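Local coordinates for protein chitinase (PDB 4TXG) that is a family GH18 chitinase, probably hydrolysing the glycosidic bonds of chitin, at residues I290-L301 and A344-L353; V252-G260 and R268-S276. All coordinates share one frame; numbering follows the deposited sequence.

Both contacts belong to the TIM barrel of the GH18 domain and follow each other along the chain. Contact 2 forms where the chain leaves strand 247-253, beside the Asp310-Asp312-Glu314 signature of the family, whose glutamate is, by analogy with other GH18 chitinases, the probable catalytic acid. Contact 1 pairs two helices of the outer layer, one following strand 247-253 and the other strand 308-312. The contact centres lie about 17 Å apart, yet side chains join them: Leu345 CD2 packs 3.9 Å from Phe274 CE1, and Phe293 CE1 lies 4.1 Å from Val252 CG1. A bound cesium ion is about 7 Å from the side chain of Ala256 in contact 2.

Contact 1 of 2, residues I290-L301 and A344-L353; sequences INAFSDSAVAFL and ALLQTLRDRL
Ile290, Ser294 and Val298 pack against Ala344, Thr348, Leu349 and Leu353 where two helices of the outer layer of the TIM barrel run side by side. The axes of the two segments approach to 9.1 Å and are inclined by 38°. In the apolar seam Ile290 uses both branches: CG2 rests 3.6 Å from Thr348 CB, while CD1 extends to Ala344 CB. The Phe293 ring receives Leu349 CD2 at its edge, and both residues continue onto Ile311 of strand 308-312. Further along, Leu353 CD2 fits between Val298 CG2, at 3.6 Å, and Leu301 CD1.

Two hydroxyls are folded back onto their own helices. Ser294 OG donates to Ile290 O at 2.9 Å, from the face of that carbonyl opposite to Ser294 N, which satisfies a buried group where the helices come close. Thr348 OG1 does the same at Ala344 O.

The polar side is built on Arg352. A bend at chi2 (-58°) brings its guanidinium group beneath the Thr348 methyl and toward Asp295, whose OD1 forms a weak, long salt bridge of 3.4 Å to NE at the guanidinium edge. NH1 makes a weak, bent salt bridge to Asp351 OD1, and water 2 joins Asp295 OD2 to NH2. Water 1 donates to Thr348 OG1 at 2.8 Å and to Asn291 OD1 at 3.1 Å.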
# COMPACT_ATOMS: atom_id res chain seq x y z
N ILE A 290 0.55 16.52 -15.11
CA ILE A 290 -0.48 15.58 -14.65
C ILE A 290 -1.43 15.24 -15.81
O ILE A 290 -1.87 14.09 -15.96
CB ILE A 290 -1.26 16.15 -13.44
CG1 ILE A 290 -0.37 16.13 -12.18
CG2 ILE A 290 -2.54 15.37 -13.18
CD1 ILE A 290 -0.92 16.95 -10.99
N ASN A 291 -1.74 16.22 -16.65
CA ASN A 291 -2.57 15.96 -17.82
C ASN A 291 -1.86 15.04 -18.81
O ASN A 291 -2.47 14.12 -19.36
CB ASN A 291 -2.96 17.26 -18.52
CG ASN A 291 -4.03 18.04 -17.77
OD1 ASN A 291 -4.64 17.54 -16.82
ND2 ASN A 291 -4.26 19.27 -18.20
N ALA A 292 -0.58 15.30 -19.06
CA ALA A 292 0.18 14.46 -19.98
C ALA A 292 0.24 13.03 -19.47
O ALA A 292 0.07 12.07 -20.23
CB ALA A 292 1.59 15.01 -20.19
N PHE A 293 0.50 12.89 -18.18
CA PHE A 293 0.59 11.56 -17.60
C PHE A 293 -0.75 10.83 -17.69
O PHE A 293 -0.80 9.67 -18.12
CB PHE A 293 1.05 11.62 -16.14
CG PHE A 293 1.10 10.28 -15.49
CD1 PHE A 293 2.17 9.43 -15.73
CD2 PHE A 293 0.07 9.84 -14.68
CE1 PHE A 293 2.22 8.16 -15.15
CE2 PHE A 293 0.12 8.59 -14.09
CZ PHE A 293 1.19 7.76 -14.33
N SER A 294 -1.82 11.50 -17.28
CA SER A 294 -3.13 10.86 -17.24
C SER A 294 -3.60 10.44 -18.62
O SER A 294 -4.08 9.31 -18.80
CB SER A 294 -4.14 11.79 -16.58
OG SER A 294 -3.74 12.06 -15.24
N ASP A 295 -3.43 11.31 -19.60
CA ASP A 295 -3.78 10.93 -20.97
C ASP A 295 -2.93 9.76 -21.46
O ASP A 295 -3.42 8.89 -22.18
CB ASP A 295 -3.63 12.12 -21.92
CG ASP A 295 -4.69 13.20 -21.68
OD1 ASP A 295 -5.71 12.92 -21.02
OD2 ASP A 295 -4.49 14.34 -22.17
N SER A 296 -1.65 9.73 -21.06
CA SER A 296 -0.76 8.65 -21.49
C SER A 296 -1.17 7.33 -20.84
O SER A 296 -0.98 6.27 -21.43
CB SER A 296 0.71 8.97 -21.17
OG SER A 296 1.01 8.80 -19.79
N ALA A 297 -1.73 7.39 -19.63
CA ALA A 297 -2.16 6.17 -18.95
C ALA A 297 -3.36 5.57 -19.67
O ALA A 297 -3.44 4.35 -19.85
CB ALA A 297 -2.50 6.46 -17.49
N VAL A 298 -4.29 6.42 -20.08
CA VAL A 298 -5.44 5.97 -20.87
C VAL A 298 -4.96 5.29 -22.15
O VAL A 298 -5.42 4.20 -22.50
CB VAL A 298 -6.39 7.15 -21.21
CG1 VAL A 298 -7.40 6.74 -22.27
CG2 VAL A 298 -7.11 7.65 -19.95
N ALA A 299 -4.02 5.92 -22.85
CA ALA A 299 -3.55 5.37 -24.12
C ALA A 299 -2.83 4.04 -23.90
O ALA A 299 -2.93 3.12 -24.73
CB ALA A 299 -2.62 6.36 -24.82
N PHE A 300 -2.09 3.94 -22.80
CA PHE A 300 -1.34 2.73 -22.47
C PHE A 300 -2.27 1.57 -22.16
O PHE A 300 -2.09 0.46 -22.66
CB PHE A 300 -0.42 3.01 -21.28
CG PHE A 300 0.56 1.92 -20.98
CD1 PHE A 300 0.22 0.88 -20.12
CD2 PHE A 300 1.84 1.95 -21.52
CE1 PHE A 300 1.15 -0.13 -19.83
CE2 PHE A 300 2.77 0.96 -21.23
CZ PHE A 300 2.42 -0.07 -20.38
N LEU A 301 -3.28 1.82 -21.32
CA LEU A 301 -4.28 0.80 -21.01
C LEU A 301 -4.97 0.27 -22.27
O LEU A 301 -5.17 -0.94 -22.44
CB LEU A 301 -5.33 1.35 -20.05
CG LEU A 301 -4.86 1.82 -18.68
CD1 LEU A 301 -6.04 2.03 -17.74
CD2 LEU A 301 -3.86 0.87 -18.08
N ALA A 344 -4.22 16.15 -6.83
CA ALA A 344 -4.49 16.56 -8.21
C ALA A 344 -4.22 15.42 -9.21
O ALA A 344 -4.98 15.22 -10.16
CB ALA A 344 -3.67 17.78 -8.59
N LEU A 345 -3.13 14.69 -9.00
CA LEU A 345 -2.82 13.54 -9.84
C LEU A 345 -3.95 12.51 -9.82
O LEU A 345 -4.44 12.07 -10.86
CB LEU A 345 -1.50 12.89 -9.39
CG LEU A 345 -1.19 11.55 -10.06
CD1 LEU A 345 -1.00 11.77 -11.56
CD2 LEU A 345 0.04 10.89 -9.45
N LEU A 346 -4.39 12.13 -8.62
CA LEU A 346 -5.40 11.08 -8.50
C LEU A 346 -6.76 11.54 -9.01
O LEU A 346 -7.48 10.77 -9.64
CB LEU A 346 -5.51 10.61 -7.05
CG LEU A 346 -4.23 9.95 -6.50
CD1 LEU A 346 -4.43 9.48 -5.07
CD2 LEU A 346 -3.80 8.79 -7.40
N GLN A 347 -7.13 12.80 -8.74
CA GLN A 347 -8.41 13.32 -9.21
C GLN A 347 -8.45 13.36 -10.74
O GLN A 347 -9.46 13.02 -11.36
CB GLN A 347 -8.69 14.72 -8.65
CG GLN A 347 -10.03 15.25 -9.10
CD GLN A 347 -10.49 16.48 -8.34
OE1 GLN A 347 -9.88 16.86 -7.34
NE2 GLN A 347 -11.57 17.09 -8.79
N THR A 348 -7.33 13.74 -11.34
CA THR A 348 -7.26 13.85 -12.80
C THR A 348 -7.22 12.47 -13.45
O THR A 348 -7.86 12.23 -14.47
CB THR A 348 -6.04 14.67 -13.24
OG1 THR A 348 -6.07 15.95 -12.59
CG2 THR A 348 -6.05 14.90 -14.76
N LEU A 349 -6.46 11.57 -12.86
CA LEU A 349 -6.42 10.19 -13.35
C LEU A 349 -7.81 9.55 -13.29
O LEU A 349 -8.23 8.89 -14.24
CB LEU A 349 -5.42 9.40 -12.52
CG LEU A 349 -4.67 8.19 -13.06
CD1 LEU A 349 -4.11 8.42 -14.45
CD2 LEU A 349 -3.54 7.92 -12.05
N ARG A 350 -8.52 9.79 -12.19
CA ARG A 350 -9.89 9.29 -12.01
C ARG A 350 -10.81 9.83 -13.11
O ARG A 350 -11.57 9.09 -13.72
CB ARG A 350 -10.42 9.68 -10.63
CG ARG A 350 -11.88 9.29 -10.36
CD ARG A 350 -12.01 7.83 -9.93
NE ARG A 350 -11.99 6.90 -11.06
CZ ARG A 350 -11.63 5.62 -10.97
NH1 ARG A 350 -11.68 4.84 -12.05
NH2 ARG A 350 -11.23 5.12 -9.80
N ASP A 351 -10.70 11.13 -13.35
CA ASP A 351 -11.50 11.78 -14.39
C ASP A 351 -11.21 11.19 -15.78
O ASP A 351 -12.14 10.85 -16.52
CB ASP A 351 -11.22 13.29 -14.39
CG ASP A 351 -12.00 14.03 -15.46
OD1 ASP A 351 -11.57 14.03 -16.63
OD2 ASP A 351 -13.07 14.60 -15.13
N ARG A 352 -9.93 11.05 -16.13
CA ARG A 352 -9.60 10.59 -17.47
C ARG A 352 -9.98 9.13 -17.66
O ARG A 352 -10.47 8.74 -18.72
CB ARG A 352 -8.11 10.77 -17.78
CG ARG A 352 -7.64 12.21 -17.75
CD ARG A 352 -8.40 13.10 -18.74
NE ARG A 352 -7.78 14.42 -18.76
CZ ARG A 352 -8.06 15.41 -17.91
NH1 ARG A 352 -8.98 15.24 -16.97
NH2 ARG A 352 -7.42 16.56 -18.01
N LEU A 353 -9.74 8.31 -16.63
CA LEU A 353 -10.07 6.90 -16.74
C LEU A 353 -11.59 6.68 -16.72
O LEU A 353 -12.09 5.78 -17.41
CB LEU A 353 -9.39 6.10 -15.64
CG LEU A 353 -7.92 5.79 -15.95
CD1 LEU A 353 -7.38 4.81 -14.93
CD2 LEU A 353 -7.75 5.24 -17.34
O HOH W 1 -5.14 18.29 -13.88
O HOH W 2 -5.97 16.01 -20.54

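Contact 2 of 2, residues V252-G260 and R268-S276; sequences VGGWAETGG and RVASGGFYS
Ala256 O is held by Arg268 through two nitrogens of the same guanidinium edge. NE donates to Ala256 O at 2.8 Å, in the carbonyl plane, whereas NH2 reaches the same oxygen from above that plane. The long reach follows from a fully extended chain, with CG anti to the backbone N (chi1 -170°) and no bend before NE. Gly260 CA lies over one face of this guanidinium group, offset toward its rim.

Main-chain bonds close the other end. Phe274 N points almost straight down the C=O of Thr258 (2.8 Å to Thr258 O, 176° at the oxygen), and Gly273 CA adds a CH...O contact to that oxygen. Gly272 N donates to Gly259 O at 2.9 Å, from well above the carbonyl plane. Gly260 and Gly273, one on each side, let the two backbones come together, down to 3.9 Å between Gly259 CA and Gly273 CA. The Phe274 ring turns its edge to the strand, its CE2 lying 3.4 Å from Val252 O and its CZ against Val252 CG1.

This is the loop that follows strand 247-253 at the C-terminal ends of the barrel strands, just past the SxGG motif of GH18 enzymes, which ends in Gly253 and Gly254. Two waters bridge it: water 3 accepts from Gly259 N and Arg268 NH2 and donates to Trp255 O, while water 4 connects Arg268 NH1 with Gly259 O.

Farther out, Asp327 forms a salt bridge with Arg268 NH2, and Phe313 stacks on Phe274 and meets Tyr275 edge-to-face. Thr258 OG1 donates to Gly254 O at 2.6 Å and is also hydrogen-bonded to Glu314 N, tying the loop to the DxDxE signature.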
# COMPACT_ATOMS: atom_id res chain seq x y z
N VAL A 252 3.29 1.90 -11.53
CA VAL A 252 4.16 2.99 -11.96
C VAL A 252 4.94 3.53 -10.76
O VAL A 252 4.34 3.91 -9.76
CB VAL A 252 3.35 4.13 -12.59
CG1 VAL A 252 4.29 5.18 -13.23
CG2 VAL A 252 2.36 3.59 -13.62
N GLY A 253 6.26 3.53 -10.86
CA GLY A 253 7.09 4.08 -9.79
C GLY A 253 7.93 3.04 -9.07
O GLY A 253 8.82 2.41 -9.65
N GLY A 254 7.65 2.85 -7.78
CA GLY A 254 8.48 2.01 -6.95
C GLY A 254 9.61 2.81 -6.34
O GLY A 254 9.74 4.00 -6.62
N TRP A 255 10.45 2.17 -5.54
CA TRP A 255 11.50 2.87 -4.80
C TRP A 255 12.54 3.49 -5.74
O TRP A 255 12.92 4.65 -5.57
CB TRP A 255 12.17 1.93 -3.80
CG TRP A 255 13.17 2.59 -2.86
CD1 TRP A 255 14.51 2.32 -2.75
CD2 TRP A 255 12.90 3.62 -1.88
NE1 TRP A 255 15.09 3.10 -1.79
CE2 TRP A 255 14.13 3.91 -1.24
CE3 TRP A 255 11.76 4.32 -1.50
CZ2 TRP A 255 14.23 4.87 -0.23
CZ3 TRP A 255 11.86 5.28 -0.50
CH2 TRP A 255 13.09 5.55 0.12
N ALA A 256 12.96 2.74 -6.74
CA ALA A 256 14.04 3.18 -7.63
C ALA A 256 13.57 4.14 -8.72
O ALA A 256 14.33 5.01 -9.17
CB ALA A 256 14.72 1.96 -8.29
N GLU A 257 12.33 3.99 -9.18
CA GLU A 257 11.89 4.78 -10.33
C GLU A 257 10.69 5.69 -10.04
O GLU A 257 9.97 6.11 -10.95
CB GLU A 257 11.58 3.87 -11.51
CG GLU A 257 12.83 3.15 -12.04
CD GLU A 257 12.61 2.45 -13.38
OE1 GLU A 257 11.93 1.40 -13.39
OE2 GLU A 257 13.12 2.95 -14.41
N THR A 258 10.49 6.03 -8.78
CA THR A 258 9.55 7.10 -8.46
C THR A 258 10.09 8.45 -8.95
O THR A 258 9.33 9.28 -9.46
CB THR A 258 9.27 7.17 -6.94
OG1 THR A 258 8.28 6.19 -6.60
CG2 THR A 258 8.76 8.55 -6.53
N GLY A 259 11.40 8.65 -8.82
CA GLY A 259 11.99 9.95 -9.13
C GLY A 259 12.95 9.98 -10.30
O GLY A 259 13.71 10.93 -10.46
N GLY A 260 12.93 8.94 -11.12
CA GLY A 260 13.84 8.86 -12.25
C GLY A 260 13.61 7.57 -12.99
O GLY A 260 12.62 6.89 -12.75
N ARG A 268 21.03 5.38 -13.90
CA ARG A 268 19.78 6.05 -13.54
C ARG A 268 19.79 7.52 -13.94
O ARG A 268 20.75 8.24 -13.66
CB ARG A 268 19.53 5.92 -12.03
CG ARG A 268 18.15 6.37 -11.57
CD ARG A 268 18.02 6.11 -10.07
NE ARG A 268 16.72 6.49 -9.53
CZ ARG A 268 16.38 7.73 -9.21
NH1 ARG A 268 17.25 8.72 -9.40
NH2 ARG A 268 15.18 7.98 -8.70
N VAL A 269 18.73 7.95 -14.61
CA VAL A 269 18.55 9.34 -15.00
C VAL A 269 17.71 10.05 -13.93
O VAL A 269 16.57 9.66 -13.68
CB VAL A 269 17.84 9.47 -16.38
CG1 VAL A 269 17.65 10.93 -16.76
CG2 VAL A 269 18.64 8.74 -17.46
N ALA A 270 18.28 11.07 -13.29
CA ALA A 270 17.60 11.75 -12.19
C ALA A 270 16.67 12.83 -12.74
O ALA A 270 16.95 14.02 -12.62
CB ALA A 270 18.61 12.35 -11.22
N SER A 271 15.57 12.39 -13.33
CA SER A 271 14.63 13.27 -14.03
C SER A 271 13.63 13.97 -13.11
O SER A 271 13.08 15.01 -13.46
CB SER A 271 13.87 12.46 -15.08
OG SER A 271 13.04 11.50 -14.45
N GLY A 272 13.36 13.37 -11.96
CA GLY A 272 12.38 13.91 -11.03
C GLY A 272 11.12 13.05 -10.94
O GLY A 272 10.41 13.09 -9.93
N GLY A 273 10.84 12.28 -11.99
CA GLY A 273 9.71 11.37 -12.01
C GLY A 273 8.40 11.97 -11.52
O GLY A 273 7.97 13.02 -11.98
N PHE A 274 7.76 11.28 -10.57
CA PHE A 274 6.51 11.75 -9.98
C PHE A 274 6.63 13.14 -9.34
O PHE A 274 5.67 13.91 -9.34
CB PHE A 274 6.02 10.76 -8.92
CG PHE A 274 5.21 9.61 -9.47
CD1 PHE A 274 3.91 9.82 -9.90
CD2 PHE A 274 5.73 8.33 -9.50
CE1 PHE A 274 3.15 8.77 -10.39
CE2 PHE A 274 4.96 7.27 -9.99
CZ PHE A 274 3.68 7.49 -10.43
N TYR A 275 7.78 13.45 -8.75
CA TYR A 275 7.91 14.72 -8.04
C TYR A 275 7.76 15.90 -9.00
O TYR A 275 7.01 16.85 -8.74
CB TYR A 275 9.24 14.81 -7.31
CG TYR A 275 9.40 13.78 -6.22
CD1 TYR A 275 8.71 13.90 -5.02
CD2 TYR A 275 10.26 12.69 -6.38
CE1 TYR A 275 8.86 12.96 -4.01
CE2 TYR A 275 10.42 11.75 -5.38
CZ TYR A 275 9.72 11.89 -4.19
OH TYR A 275 9.87 10.97 -3.19
N SER A 276 8.47 15.83 -10.13
CA SER A 276 8.46 16.94 -11.07
C SER A 276 7.20 16.90 -11.93
O SER A 276 6.74 17.93 -12.41
CB SER A 276 9.74 16.93 -11.93
OG SER A 276 9.98 15.63 -12.45
O HOH W 3 12.94 6.93 -7.08
O HOH W 4 16.14 11.48 -9.00